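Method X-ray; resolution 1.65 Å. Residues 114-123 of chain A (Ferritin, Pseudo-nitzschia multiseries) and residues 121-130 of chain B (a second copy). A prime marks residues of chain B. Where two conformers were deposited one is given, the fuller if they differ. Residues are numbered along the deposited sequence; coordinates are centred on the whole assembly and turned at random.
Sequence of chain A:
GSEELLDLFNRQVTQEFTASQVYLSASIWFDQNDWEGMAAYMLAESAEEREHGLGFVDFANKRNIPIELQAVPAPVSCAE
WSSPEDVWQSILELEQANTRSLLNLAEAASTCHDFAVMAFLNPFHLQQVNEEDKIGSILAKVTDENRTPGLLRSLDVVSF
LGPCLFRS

Chain A (114-123) DFAVMAFLNP
Chain B 121-130: LNPFHLQQVN

How are the two backbones arranged? Residues 115-123 of chain A and 121-130 of chain B are helical, and their axes approach to 8.6 Å with N-to-C directions 108° apart, a signed crossing angle of -108°. The register is set by Ala116 CA to His125′ CA, 5.1 Å, and Ala119 CA to Asn122′ CA, 5.5 Å. Asp114 (phi/psi -91/85, chi1 t) caps the first helix: its OD1 accepts from Val117 N at 3.1 Å. Phi/psi is near -65/-40 through most of both helices, with psi relaxing to between -21 and -29° at Leu121, Pro123, Leu121′ and Pro123′. Each is kinked at its proline, whose nitrogen has no hydrogen to donate; in chain B the N of Phe124′ also makes no bond to the turn before.

What fills the space where the helices are nearest? On chain A, two alanines sit at the register points, facing the larger His125′ and Asn122′. Ala116 points sideways, its CA 3.9 Å from His125′ CB and its CB 3.9 Å from Val129′ CG2 (Val129′ chi1 t). Ala119 points toward chain B, with its CB 4.1 Å from Leu126′ CG. Leu126′ (chi1 m, chi2 t) starts sideways, but its end comes nearer, bringing CD2 to 3.5 Å from Ala116 O and 4.0 Å from Phe120 CB. Phe120 (chi1 t, chi2 73°) leads its ring away.

How do the aromatic residues meet? Phe115 (chi1 m, chi2 -75°) and His125′ (chi1 m, chi2 -48°) have planes at 21° and centroids 5.7 Å apart, but the rings are slid and barely overlap. The tighter contact is CH-pi: Phe115 CB lies over one His125′ face, 3.7 Å from the ring centroid, and is 3.5 Å from His125′ NE2.

Where is the polar chemistry? No direct hydrogen bond crosses; a water bridges instead, donating to Phe115 O at 2.9 Å and accepting a weak bond from Asn122′ ND2 at 2.6 Å. Asn122′ (chi1 m, chi2 160°) also sets ND2 3.6 Å from Ala119 CB.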

ATOM      1  N   ASP A 114      19.786 -54.170  -5.071  1.00 21.43           N
ATOM      2  CA  ASP A 114      19.356 -53.075  -5.910  1.00 18.67           C
ATOM      3  C   ASP A 114      19.077 -51.887  -4.991  1.00 20.77           C
ATOM      4  O   ASP A 114      17.954 -51.654  -4.512  1.00 20.28           O
ATOM      5  CB  ASP A 114      18.107 -53.496  -6.675  1.00 18.76           C
ATOM      6  CG  ASP A 114      17.790 -52.547  -7.814  1.00 23.05           C
ATOM      7  OD1 ASP A 114      17.993 -51.362  -7.672  1.00 21.71           O
ATOM      8  OD2 ASP A 114      17.340 -53.049  -8.872  1.00 25.97           O
ATOM      9  N   PHE A 115      20.148 -51.169  -4.694  1.00 19.83           N
ATOM     10  CA  PHE A 115      20.096 -50.068  -3.722  1.00 17.98           C
ATOM     11  C   PHE A 115      19.136 -48.976  -4.177  1.00 17.26           C
ATOM     12  O   PHE A 115      18.487 -48.331  -3.358  1.00 20.64           O
ATOM     13  CB  PHE A 115      21.512 -49.515  -3.465  1.00 19.95           C
ATOM     14  CG  PHE A 115      22.390 -50.535  -2.787  1.00 22.24           C
ATOM     15  CD1 PHE A 115      22.253 -50.854  -1.446  1.00 25.47           C
ATOM     16  CD2 PHE A 115      23.390 -51.201  -3.520  1.00 22.98           C
ATOM     17  CE1 PHE A 115      23.053 -51.871  -0.868  1.00 27.20           C
ATOM     18  CE2 PHE A 115      24.212 -52.180  -2.937  1.00 23.54           C
ATOM     19  CZ  PHE A 115      24.028 -52.520  -1.608  1.00 26.83           C
ATOM     20  N   ALA A 116      19.112 -48.728  -5.506  1.00 19.77           N
ATOM     21  CA  ALA A 116      18.213 -47.655  -5.961  1.00 18.54           C
ATOM     22  C   ALA A 116      16.758 -48.042  -5.766  1.00 19.94           C
ATOM     23  O   ALA A 116      15.989 -47.170  -5.369  1.00 18.87           O
ATOM     24  CB  ALA A 116      18.472 -47.347  -7.477  1.00 20.53           C
ATOM     25  N   VAL A 117      16.360 -49.278  -6.125  1.00 17.62           N
ATOM     26  CA  VAL A 117      14.988 -49.686  -5.906  1.00 17.61           C
ATOM     27  C   VAL A 117      14.691 -49.637  -4.384  1.00 19.20           C
ATOM     28  O   VAL A 117      13.651 -49.079  -3.999  1.00 19.47           O
ATOM     29  CB  VAL A 117      14.652 -51.088  -6.507  1.00 18.73           C
ATOM     30  CG1 VAL A 117      13.284 -51.522  -6.006  1.00 18.43           C
ATOM     31  CG2 VAL A 117      14.645 -50.917  -8.050  1.00 20.06           C
ATOM     32  N   MET A 118      15.602 -50.092  -3.527  1.00 18.72           N
ATOM     33  CA  MET A 118      15.245 -50.040  -2.102  1.00 20.21           C
ATOM     34  C   MET A 118      15.071 -48.627  -1.626  1.00 19.25           C
ATOM     35  O   MET A 118      14.225 -48.346  -0.785  1.00 19.50           O
ATOM     36  CB  MET A 118      16.363 -50.681  -1.240  1.00 20.29           C
ATOM     37  CG  MET A 118      16.285 -52.199  -1.466  1.00 25.15           C
ATOM     38  SD  MET A 118      17.438 -53.097  -0.356  1.00 29.50           S
ATOM     39  CE  MET A 118      18.948 -52.748  -1.280  1.00 25.36           C
ATOM     40  N   ALA A 119      15.919 -47.710  -2.103  1.00 18.46           N
ATOM     41  CA  ALA A 119      15.771 -46.298  -1.705  1.00 17.13           C
ATOM     42  C   ALA A 119      14.444 -45.661  -2.224  1.00 17.12           C
ATOM     43  O   ALA A 119      13.740 -44.935  -1.514  1.00 19.97           O
ATOM     44  CB  ALA A 119      16.938 -45.470  -2.258  1.00 18.95           C
ATOM     45  N   PHE A 120      14.076 -46.055  -3.478  1.00 16.69           N
ATOM     46  CA  PHE A 120      12.795 -45.566  -3.966  1.00 16.87           C
ATOM     47  C   PHE A 120      11.610 -46.009  -3.101  1.00 18.07           C
ATOM     48  O   PHE A 120      10.661 -45.289  -2.976  1.00 17.77           O
ATOM     49  CB  PHE A 120      12.649 -46.106  -5.430  1.00 17.72           C
ATOM     50  CG  PHE A 120      11.292 -45.778  -6.060  1.00 18.34           C
ATOM     51  CD1 PHE A 120      11.008 -44.490  -6.454  1.00 20.44           C
ATOM     52  CD2 PHE A 120      10.346 -46.781  -6.196  1.00 20.81           C
ATOM     53  CE1 PHE A 120       9.737 -44.150  -7.037  1.00 22.71           C
ATOM     54  CE2 PHE A 120       9.065 -46.447  -6.752  1.00 20.46           C
ATOM     55  CZ  PHE A 120       8.784 -45.144  -7.154  1.00 20.60           C
ATOM     56  N   LEU A 121      11.679 -47.258  -2.607  1.00 17.88           N
ATOM     57  CA  LEU A 121      10.565 -47.831  -1.850  1.00 17.93           C
ATOM     58  C   LEU A 121      10.425 -47.213  -0.458  1.00 19.52           C
ATOM     59  O   LEU A 121       9.318 -47.222   0.128  1.00 18.29           O
ATOM     60  CB  LEU A 121      10.705 -49.353  -1.714  1.00 17.72           C
ATOM     61  CG  LEU A 121      10.738 -50.159  -3.017  1.00 17.28           C
ATOM     62  CD1 LEU A 121      10.919 -51.619  -2.719  1.00 20.00           C
ATOM     63  CD2 LEU A 121       9.340 -49.930  -3.670  1.00 20.40           C
ATOM     64  N   ASN A 122      11.500 -46.668   0.105  1.00 16.97           N
ATOM     65  CA  ASN A 122      11.400 -46.226   1.508  1.00 17.28           C
ATOM     66  C   ASN A 122      10.244 -45.332   1.880  1.00 17.62           C
ATOM     67  O   ASN A 122       9.521 -45.611   2.867  1.00 19.29           O
ATOM     68  CB  ASN A 122      12.795 -45.650   1.942  1.00 17.02           C
ATOM     69  CG  ASN A 122      13.777 -46.710   2.211  1.00 18.34           C
ATOM     70  OD1 ASN A 122      15.004 -46.396   2.148  1.00 25.38           O
ATOM     71  ND2 ASN A 122      13.396 -47.896   2.379  1.00 16.28           N
ATOM     72  N   PRO A 123       9.920 -44.298   1.111  1.00 18.79           N
ATOM     73  CA  PRO A 123       8.770 -43.464   1.517  1.00 20.05           C
ATOM     74  C   PRO A 123       7.472 -44.194   1.370  1.00 20.01           C
ATOM     75  O   PRO A 123       6.526 -43.867   2.114  1.00 19.60           O
ATOM     76  CB  PRO A 123       8.787 -42.283   0.510  1.00 22.57           C
ATOM     77  CG  PRO A 123      10.097 -42.404  -0.238  1.00 23.74           C
ATOM     78  CD  PRO A 123      10.831 -43.656   0.128  1.00 18.19           C
TER
ATOM     79  N   LEU B 121      23.980 -42.431   1.104  1.00 17.90           N
ATOM     80  CA  LEU B 121      24.037 -42.721  -0.379  1.00 18.79           C
ATOM     81  C   LEU B 121      22.685 -42.752  -1.065  1.00 19.32           C
ATOM     82  O   LEU B 121      22.650 -42.576  -2.262  1.00 18.23           O
ATOM     83  CB  LEU B 121      24.742 -44.014  -0.665  1.00 17.62           C
ATOM     84  CG  LEU B 121      26.217 -44.147  -0.097  1.00 17.14           C
ATOM     85  CD1 LEU B 121      26.661 -45.597  -0.389  1.00 19.05           C
ATOM     86  CD2 LEU B 121      27.044 -43.134  -0.858  1.00 19.63           C
ATOM     87  N   ASN B 122      21.615 -42.947  -0.300  1.00 17.39           N
ATOM     88  CA  ASN B 122      20.288 -43.190  -0.974  1.00 17.46           C
ATOM     89  C   ASN B 122      19.909 -42.063  -1.947  1.00 19.04           C
ATOM     90  O   ASN B 122      19.566 -42.369  -3.111  1.00 20.04           O
ATOM     91  CB  ASN B 122      19.228 -43.422   0.106  1.00 17.85           C
ATOM     92  CG  ASN B 122      19.266 -44.821   0.620  1.00 17.87           C
ATOM     93  OD1 ASN B 122      18.723 -45.002   1.762  1.00 25.62           O
ATOM     94  ND2 ASN B 122      19.825 -45.778  -0.055  1.00 16.16           N
ATOM     95  N   PRO B 123      20.051 -40.791  -1.592  1.00 17.34           N
ATOM     96  CA  PRO B 123      19.614 -39.760  -2.574  1.00 19.43           C
ATOM     97  C   PRO B 123      20.566 -39.757  -3.808  1.00 19.51           C
ATOM     98  O   PRO B 123      20.104 -39.404  -4.895  1.00 18.54           O
ATOM     99  CB  PRO B 123      19.745 -38.411  -1.859  1.00 21.49           C
ATOM    100  CG  PRO B 123      20.111 -38.766  -0.412  1.00 24.07           C
ATOM    101  CD  PRO B 123      20.258 -40.235  -0.233  1.00 19.00           C
ATOM    102  N   PHE B 124      21.842 -40.134  -3.618  1.00 18.90           N
ATOM    103  CA  PHE B 124      22.734 -40.248  -4.800  1.00 17.15           C
ATOM    104  C   PHE B 124      22.291 -41.427  -5.670  1.00 16.42           C
ATOM    105  O   PHE B 124      22.366 -41.277  -6.912  1.00 19.71           O
ATOM    106  CB  PHE B 124      24.209 -40.436  -4.374  1.00 17.33           C
ATOM    107  CG  PHE B 124      24.769 -39.228  -3.618  1.00 20.83           C
ATOM    108  CD1 PHE B 124      25.395 -38.223  -4.345  1.00 22.72           C
ATOM    109  CD2 PHE B 124      24.670 -39.126  -2.243  1.00 21.77           C
ATOM    110  CE1 PHE B 124      25.911 -37.083  -3.720  1.00 24.94           C
ATOM    111  CE2 PHE B 124      25.121 -37.987  -1.578  1.00 20.72           C
ATOM    112  CZ  PHE B 124      25.803 -37.008  -2.314  1.00 22.50           C
ATOM    113  N   HIS B 125      21.880 -42.600  -5.146  1.00 16.51           N
ATOM    114  CA  HIS B 125      21.426 -43.680  -5.991  1.00 18.09           C
ATOM    115  C   HIS B 125      20.233 -43.158  -6.842  1.00 18.26           C
ATOM    116  O   HIS B 125      20.197 -43.488  -8.037  1.00 18.99           O
ATOM    117  CB  HIS B 125      20.884 -44.863  -5.173  1.00 19.25           C
ATOM    118  CG  HIS B 125      21.941 -45.536  -4.303  1.00 18.86           C
ATOM    119  ND1 HIS B 125      23.200 -45.902  -4.794  1.00 21.01           N
ATOM    120  CD2 HIS B 125      21.900 -45.963  -2.993  1.00 18.12           C
ATOM    121  CE1 HIS B 125      23.889 -46.485  -3.811  1.00 22.23           C
ATOM    122  NE2 HIS B 125      23.121 -46.528  -2.714  1.00 19.60           N
ATOM    123  N   LEU B 126      19.305 -42.461  -6.205  1.00 19.87           N
ATOM    124  CA  LEU B 126      18.117 -41.964  -6.994  1.00 18.72           C
ATOM    125  C   LEU B 126      18.507 -40.855  -7.976  1.00 19.44           C
ATOM    126  O   LEU B 126      17.926 -40.810  -9.086  1.00 19.25           O
ATOM    127  CB  LEU B 126      17.056 -41.415  -6.000  1.00 17.22           C
ATOM    128  CG  LEU B 126      16.539 -42.609  -5.152  1.00 20.51           C
ATOM    129  CD1 LEU B 126      15.476 -42.012  -4.140  1.00 22.42           C
ATOM    130  CD2 LEU B 126      15.849 -43.720  -5.994  1.00 21.22           C
ATOM    131  N   GLN B 127      19.432 -39.979  -7.613  1.00 19.09           N
ATOM    132  CA  GLN B 127      19.841 -38.947  -8.538  0.50 19.43           C
ATOM    133  C   GLN B 127      20.489 -39.656  -9.734  1.00 19.60           C
ATOM    134  O   GLN B 127      20.243 -39.233 -10.886  1.00 19.56           O
ATOM    135  CB  GLN B 127      20.789 -37.996  -7.852  0.50 22.00           C
ATOM    136  CG  GLN B 127      21.324 -36.940  -8.817  0.50 23.19           C
ATOM    137  CD  GLN B 127      22.270 -36.004  -8.101  0.50 27.59           C
ATOM    138  OE1 GLN B 127      23.073 -36.422  -7.245  0.50 26.01           O
ATOM    139  NE2 GLN B 127      22.121 -34.707  -8.391  0.50 32.51           N
ATOM    140  N   GLN B 128      21.258 -40.732  -9.538  1.00 18.59           N
ATOM    141  CA  GLN B 128      21.891 -41.371 -10.697  1.00 17.79           C
ATOM    142  C   GLN B 128      20.846 -41.968 -11.659  1.00 19.97           C
ATOM    143  O   GLN B 128      21.040 -41.948 -12.881  1.00 21.24           O
ATOM    144  CB  GLN B 128      22.882 -42.480 -10.348  1.00 18.30           C
ATOM    145  CG  GLN B 128      24.273 -41.954  -9.757  1.00 19.39           C
ATOM    146  CD  GLN B 128      24.850 -40.871 -10.623  1.00 19.44           C
ATOM    147  OE1 GLN B 128      24.771 -39.660 -10.310  1.00 20.87           O
ATOM    148  NE2 GLN B 128      25.325 -41.294 -11.781  1.00 20.60           N
ATOM    149  N   VAL B 129      19.780 -42.486 -11.100  1.00 16.80           N
ATOM    150  CA  VAL B 129      18.735 -43.036 -11.988  1.00 18.23           C
ATOM    151  C   VAL B 129      18.240 -41.881 -12.846  1.00 19.13           C
ATOM    152  O   VAL B 129      18.046 -42.083 -14.072  1.00 22.10           O
ATOM    153  CB  VAL B 129      17.578 -43.612 -11.137  1.00 19.31           C
ATOM    154  CG1 VAL B 129      16.366 -43.914 -12.055  1.00 20.00           C
ATOM    155  CG2 VAL B 129      17.957 -44.896 -10.455  1.00 19.90           C
ATOM    156  N   ASN B 130      17.983 -40.718 -12.258  1.00 18.97           N
ATOM    157  CA  ASN B 130      17.430 -39.587 -13.012  1.00 19.29           C
ATOM    158  C   ASN B 130      18.455 -39.116 -14.049  1.00 20.73           C
ATOM    159  O   ASN B 130      18.084 -38.816 -15.206  1.00 21.92           O
ATOM    160  CB  ASN B 130      17.093 -38.477 -12.093  1.00 20.17           C
ATOM    161  CG  ASN B 130      15.830 -38.806 -11.298  1.00 23.55           C
ATOM    162  OD1 ASN B 130      15.104 -39.775 -11.622  1.00 31.11           O
ATOM    163  ND2 ASN B 130      15.560 -38.011 -10.221  1.00 28.23           N
TER
HETATM  164  O   HOH W   1      19.044 -48.194  -0.519  1.00 25.96           O